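Local coordinates for protein NUDIX hydrolase (Nitrosomonas europaea, PDB 2B0V) that probably hydrolyses nucleoside di- and triphosphates, and perhaps thiamine diphosphate, with the help of magnesium, as a NudJ-subfamily Nudix enzyme, at residues 12-17 / 35-40; 71-76 / 86-91. All coordinates share one frame; numbering follows the deposited sequence.

Contact 1: residues 12-17 / 35-40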
loop_
_atom_site.group_PDB
_atom_site.type_symbol
_atom_site.label_atom_id
_atom_site.label_comp_id
_atom_site.label_asym_id
_atom_site.label_seq_id
_atom_site.Cartn_x
_atom_site.Cartn_y
_atom_site.Cartn_z
ATOM N N ALA A 12 1.255 2.437 -2.442
ATOM C CA ALA A 12 0.486 1.448 -1.713
ATOM C C ALA A 12 0.093 0.336 -2.656
ATOM O O ALA A 12 -0.044 0.565 -3.852
ATOM C CB ALA A 12 -0.760 2.102 -1.126
ATOM N N ALA A 13 -0.060 -0.880 -2.131
ATOM C CA ALA A 13 -0.377 -2.049 -2.938
ATOM C C ALA A 13 -1.682 -2.660 -2.526
ATOM O O ALA A 13 -1.876 -2.954 -1.325
ATOM C CB ALA A 13 0.753 -3.114 -2.775
ATOM N N VAL A 14 -2.556 -2.874 -3.520
ATOM C CA VAL A 14 -3.769 -3.646 -3.369
ATOM C C VAL A 14 -3.464 -5.046 -3.857
ATOM O O VAL A 14 -3.234 -5.258 -5.058
ATOM C CB VAL A 14 -4.979 -3.022 -4.131
ATOM C CG1 VAL A 14 -6.212 -3.935 -4.031
ATOM C CG2 VAL A 14 -5.310 -1.626 -3.558
ATOM N N ILE A 15 -3.413 -5.988 -2.911
ATOM C CA ILE A 15 -3.052 -7.379 -3.222
ATOM C C ILE A 15 -4.241 -8.252 -2.841
ATOM O O ILE A 15 -4.500 -8.451 -1.664
ATOM C CB ILE A 15 -1.800 -7.810 -2.419
ATOM C CG1 ILE A 15 -0.592 -6.935 -2.810
ATOM C CG2 ILE A 15 -1.476 -9.306 -2.710
ATOM C CD1 ILE A 15 0.470 -6.840 -1.698
ATOM N N GLU A 16 -4.952 -8.759 -3.846
ATOM C CA GLU A 16 -6.226 -9.505 -3.675
ATOM C C GLU A 16 -6.030 -10.897 -4.223
ATOM O O GLU A 16 -5.559 -11.062 -5.347
ATOM C CB GLU A 16 -7.355 -8.814 -4.463
ATOM C CG GLU A 16 -8.760 -9.426 -4.288
ATOM C CD GLU A 16 -9.168 -10.253 -5.499
ATOM O OE1 GLU A 16 -9.018 -9.740 -6.643
ATOM O OE2 GLU A 16 -9.614 -11.425 -5.304
ATOM N N GLN A 17 -6.382 -11.890 -3.426
ATOM C CA GLN A 17 -6.268 -13.283 -3.813
ATOM C C GLN A 17 -7.500 -13.956 -3.242
ATOM O O GLN A 17 -7.728 -13.924 -2.024
ATOM C CB GLN A 17 -4.967 -13.865 -3.247
ATOM C CG GLN A 17 -4.562 -15.236 -3.761
ATOM C CD GLN A 17 -3.178 -15.671 -3.240
ATOM O OE1 GLN A 17 -2.250 -14.854 -3.087
ATOM N NE2 GLN A 17 -3.030 -16.971 -3.001
ATOM N N LEU A 35 -4.993 -0.426 10.621
ATOM C CA LEU A 35 -4.979 -1.292 9.425
ATOM C C LEU A 35 -4.664 -0.464 8.163
ATOM O O LEU A 35 -5.179 0.648 7.976
ATOM C CB LEU A 35 -6.370 -1.908 9.274
ATOM C CG LEU A 35 -6.507 -3.052 8.282
ATOM C CD1 LEU A 35 -5.722 -4.271 8.793
ATOM C CD2 LEU A 35 -8.018 -3.368 8.085
ATOM N N ASN A 36 -3.860 -1.031 7.268
ATOM C CA ASN A 36 -3.452 -0.281 6.077
ATOM C C ASN A 36 -3.024 -1.248 4.975
ATOM O O ASN A 36 -2.708 -2.410 5.238
ATOM C CB ASN A 36 -2.271 0.653 6.434
ATOM C CG ASN A 36 -2.040 1.794 5.420
ATOM O OD1 ASN A 36 -2.804 2.010 4.492
ATOM N ND2 ASN A 36 -0.974 2.563 5.660
ATOM N N GLN A 37 -3.018 -0.800 3.724
ATOM C CA GLN A 37 -2.265 -1.545 2.702
ATOM C C GLN A 37 -0.764 -1.506 3.048
ATOM O O GLN A 37 -0.328 -0.572 3.737
ATOM C CB GLN A 37 -2.440 -0.877 1.335
ATOM C CG GLN A 37 -3.722 -1.199 0.610
ATOM C CD GLN A 37 -4.891 -0.353 1.160
ATOM O OE1 GLN A 37 -4.699 0.776 1.664
ATOM N NE2 GLN A 37 -6.097 -0.874 1.002
ATOM N N PRO A 38 0.027 -2.468 2.528
ATOM C CA PRO A 38 1.477 -2.300 2.512
ATOM C C PRO A 38 1.768 -0.999 1.757
ATOM O O PRO A 38 1.258 -0.806 0.647
ATOM C CB PRO A 38 1.945 -3.494 1.653
ATOM C CG PRO A 38 0.937 -4.518 1.918
ATOM C CD PRO A 38 -0.382 -3.705 1.851
ATOM N N ALA A 39 2.495 -0.069 2.368
ATOM C CA ALA A 39 2.546 1.307 1.813
ATOM C C ALA A 39 3.698 2.017 2.442
ATOM O O ALA A 39 4.185 1.583 3.460
ATOM C CB ALA A 39 1.260 2.105 2.152
ATOM N N GLY A 40 4.138 3.098 1.834
ATOM C CA GLY A 40 5.178 3.933 2.442
ATOM C C GLY A 40 5.641 5.036 1.523
ATOM O O GLY A 40 5.123 5.194 0.418
#

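Contact 2: residues 71-76 / 86-91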
loop_
_atom_site.group_PDB
_atom_site.type_symbol
_atom_site.label_atom_id
_atom_site.label_comp_id
_atom_site.label_asym_id
_atom_site.label_seq_id
_atom_site.Cartn_x
_atom_site.Cartn_y
_atom_site.Cartn_z
ATOM N N GLY A 71 -5.014 3.776 -8.962
ATOM C CA GLY A 71 -5.432 5.154 -8.734
ATOM C C GLY A 71 -4.322 5.972 -8.118
ATOM O O GLY A 71 -3.358 5.415 -7.591
ATOM N N ILE A 72 -4.438 7.294 -8.260
ATOM C CA ILE A 72 -3.504 8.221 -7.604
ATOM C C ILE A 72 -4.323 9.175 -6.761
ATOM O O ILE A 72 -5.209 9.839 -7.288
ATOM C CB ILE A 72 -2.729 9.009 -8.681
ATOM C CG1 ILE A 72 -1.996 8.021 -9.607
ATOM C CG2 ILE A 72 -1.723 10.008 -8.011
ATOM C CD1 ILE A 72 -1.359 8.702 -10.863
ATOM N N TYR A 73 -4.022 9.211 -5.471
ATOM C CA TYR A 73 -4.883 9.931 -4.505
ATOM C C TYR A 73 -4.144 11.086 -3.916
ATOM O O TYR A 73 -3.034 10.914 -3.419
ATOM C CB TYR A 73 -5.354 8.969 -3.355
ATOM C CG TYR A 73 -6.066 7.747 -3.918
ATOM C CD1 TYR A 73 -7.461 7.768 -4.132
ATOM C CD2 TYR A 73 -5.351 6.611 -4.308
ATOM C CE1 TYR A 73 -8.121 6.661 -4.683
ATOM C CE2 TYR A 73 -6.010 5.515 -4.891
ATOM C CZ TYR A 73 -7.396 5.570 -5.085
ATOM O OH TYR A 73 -8.041 4.506 -5.659
ATOM N N HIS A 74 -4.746 12.267 -4.004
ATOM C CA HIS A 74 -4.086 13.484 -3.577
ATOM C C HIS A 74 -4.915 14.020 -2.422
ATOM O O HIS A 74 -6.037 14.459 -2.614
ATOM C CB HIS A 74 -4.060 14.446 -4.795
ATOM C CG HIS A 74 -3.485 15.801 -4.506
ATOM N ND1 HIS A 74 -3.549 16.830 -5.418
ATOM C CD2 HIS A 74 -2.880 16.303 -3.406
ATOM C CE1 HIS A 74 -2.974 17.904 -4.910
ATOM N NE2 HIS A 74 -2.590 17.625 -3.675
ATOM N N TRP A 75 -4.379 13.950 -1.214
ATOM C CA TRP A 75 -5.154 14.450 -0.070
ATOM C C TRP A 75 -4.297 15.009 1.032
ATOM O O TRP A 75 -3.091 14.805 1.043
ATOM C CB TRP A 75 -6.062 13.352 0.442
ATOM C CG TRP A 75 -5.438 12.499 1.422
ATOM C CD1 TRP A 75 -5.663 12.491 2.784
ATOM C CD2 TRP A 75 -4.461 11.515 1.168
ATOM N NE1 TRP A 75 -4.873 11.555 3.378
ATOM C CE2 TRP A 75 -4.119 10.935 2.419
ATOM C CE3 TRP A 75 -3.827 11.064 0.006
ATOM C CZ2 TRP A 75 -3.184 9.920 2.540
ATOM C CZ3 TRP A 75 -2.894 10.036 0.116
ATOM C CH2 TRP A 75 -2.571 9.479 1.377
ATOM N N THR A 76 -4.926 15.729 1.957
ATOM C CA THR A 76 -4.230 16.255 3.120
ATOM C C THR A 76 -4.799 15.622 4.378
ATOM O O THR A 76 -6.007 15.583 4.567
ATOM C CB THR A 76 -4.350 17.781 3.199
ATOM O OG1 THR A 76 -3.842 18.323 1.974
ATOM C CG2 THR A 76 -3.536 18.319 4.386
ATOM N N ARG A 86 -0.589 9.536 -3.265
ATOM C CA ARG A 86 -0.440 8.107 -3.081
ATOM C C ARG A 86 -0.685 7.394 -4.386
ATOM O O ARG A 86 -1.818 7.383 -4.887
ATOM C CB ARG A 86 -1.456 7.571 -2.062
ATOM C CG ARG A 86 -1.457 6.020 -1.955
ATOM C CD ARG A 86 -2.660 5.523 -1.068
ATOM N NE ARG A 86 -2.182 5.086 0.249
ATOM C CZ ARG A 86 -2.648 4.063 0.964
ATOM N NH1 ARG A 86 -3.638 3.302 0.546
ATOM N NH2 ARG A 86 -2.062 3.777 2.121
ATOM N N PHE A 87 0.374 6.802 -4.948
ATOM C CA PHE A 87 0.219 5.966 -6.163
ATOM C C PHE A 87 -0.088 4.566 -5.727
ATOM O O PHE A 87 0.732 3.980 -5.039
ATOM C CB PHE A 87 1.533 5.923 -6.918
ATOM C CG PHE A 87 1.866 7.229 -7.620
ATOM C CD1 PHE A 87 1.701 7.347 -9.015
ATOM C CD2 PHE A 87 2.337 8.334 -6.874
ATOM C CE1 PHE A 87 1.997 8.572 -9.669
ATOM C CE2 PHE A 87 2.640 9.574 -7.515
ATOM C CZ PHE A 87 2.467 9.690 -8.907
ATOM N N THR A 88 -1.234 4.028 -6.181
ATOM C CA THR A 88 -1.693 2.714 -5.677
ATOM C C THR A 88 -1.645 1.758 -6.852
ATOM O O THR A 88 -2.109 2.087 -7.948
ATOM C CB THR A 88 -3.126 2.837 -5.160
ATOM O OG1 THR A 88 -3.168 3.883 -4.179
ATOM C CG2 THR A 88 -3.533 1.545 -4.528
ATOM N N PHE A 89 -1.077 0.579 -6.605
ATOM C CA PHE A 89 -0.940 -0.447 -7.648
ATOM C C PHE A 89 -1.599 -1.727 -7.210
ATOM O O PHE A 89 -1.624 -2.026 -6.000
ATOM C CB PHE A 89 0.547 -0.745 -7.893
ATOM C CG PHE A 89 1.291 0.455 -8.361
ATOM C CD1 PHE A 89 1.416 0.704 -9.719
ATOM C CD2 PHE A 89 1.873 1.334 -7.429
ATOM C CE1 PHE A 89 2.109 1.843 -10.156
ATOM C CE2 PHE A 89 2.559 2.442 -7.844
ATOM C CZ PHE A 89 2.678 2.703 -9.203
ATOM N N SER A 90 -2.056 -2.536 -8.171
ATOM C CA SER A 90 -2.470 -3.908 -7.863
ATOM C C SER A 90 -1.472 -4.874 -8.509
ATOM O O SER A 90 -0.859 -4.574 -9.562
ATOM C CB SER A 90 -3.899 -4.162 -8.384
ATOM O OG SER A 90 -4.281 -5.497 -8.151
ATOM N N GLY A 91 -1.307 -6.028 -7.881
ATOM C CA GLY A 91 -0.448 -7.046 -8.445
ATOM C C GLY A 91 -0.520 -8.320 -7.642
ATOM O O GLY A 91 -1.365 -8.461 -6.736
#

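Contact 1: residues 12-17 / 35-40
A12 and A39 face each other as an antiparallel, non-hydrogen-bonded pair, their CB atoms 3.9 Å apart. The strands come close here, with 4.1 Å from CA to CA, and two methyl groups suit such a place, especially as R86 of strand 82-96 packs against both. The alpha carbon of A12 also makes a CA-H...O contact of 3.4 Å with P38 O. The next amide uses the same oxygen: A13 N donates to P38 O over 3.1 Å. A13 turns its small CB to C52 and V56 of helix 48-60.

Proline fits the break between strands 34-36 and 39-41: it has no N-H to offer a sheet, yet its carbonyl begins the new pairing. G40, just beyond, is the first glycine of the Nudix box, whose helix is 48-60, and E59 of that helix accepts a bond from A39 N.

The carbonyl of A13 meets the base of the Q37 side chain, with A13 O only 3.2 Å from Q37 CG. CG stands beside the Q37 backbone N (chi1 -80°), and a bend at chi2 turns the amide aside: OE1 accepts from R86 NH1 and NE2 donates to V129 O. A glutamine thus combines a methylene stem that packs on the strand with an amide bonded at both ends. V14 CG2 lies more loosely beside Q37 CG. Farther along, I15 extends CD1 to within 4.3 Å of P38 CG, an apolar touch beside V56 and T60 of the helix.

Contact 2: residues 71-76 / 86-91
This is antiparallel strand pairing within the hairpin of strands 62-77 and 82-96, with I72 against F87 and Y73 against R86. Y73 and R86 exchange two backbone bonds, R86 N to Y73 O (2.8 Å) and Y73 N to R86 O (2.9 Å), and T88 N adds a third to G71 O. On one side, I72 lies alongside F87: its CG2 sits 4.2 Å from the ring centroid, over the face, while I72 CD1 approaches F87 CE1 at 3.6 Å.

In the Nudix alpha/beta/alpha sandwich, F87 packs on helix 48-60, whereas Y73 and R86 meet helix 128-137 on the other side of the sheet. There the edge of the Y73 ring meets T88, Y73 CE2 being 3.4 Å from T88 OG1, a buried hydroxyl with no hydrogen-bond partner. The phenol OH bonds to D135 and passes so close to G71 that a beta carbon there would clash. An alanine in place of Y73 would probably leave the D135 carboxylate without this donor and open a gap beside T88. W75 brings the rim of its indole, CZ3, to 3.6 Å from R86 CB. R86 runs on past it, CG anti to the backbone N (chi1 173°), and its NH2 donates to N36 OD1.

Overall arrangement
From the N terminus, strand 8-17 is met first; after strand 20-26 the chain returns through 34-36, and contact 1 closes at 37-39, where strand 39-41 begins to pair with strand 8-17. The chain then runs through helix 48-60, and contact 2 closes the hairpin of the long strands 62-77 and 82-96. The two loops follow in series and neither crosses nor encloses the other. They join in the sheet, where strands 8-17 and 82-96 are parallel neighbours: V14 N to F89 O (2.8 Å) and A12 O to F89 N (2.9 Å) are probable hydrogen bonds. These bonds tie the hairpin to strand 8-17, and R86, bonded to N36 and Q37, also reaches the segment that leads into the Nudix box.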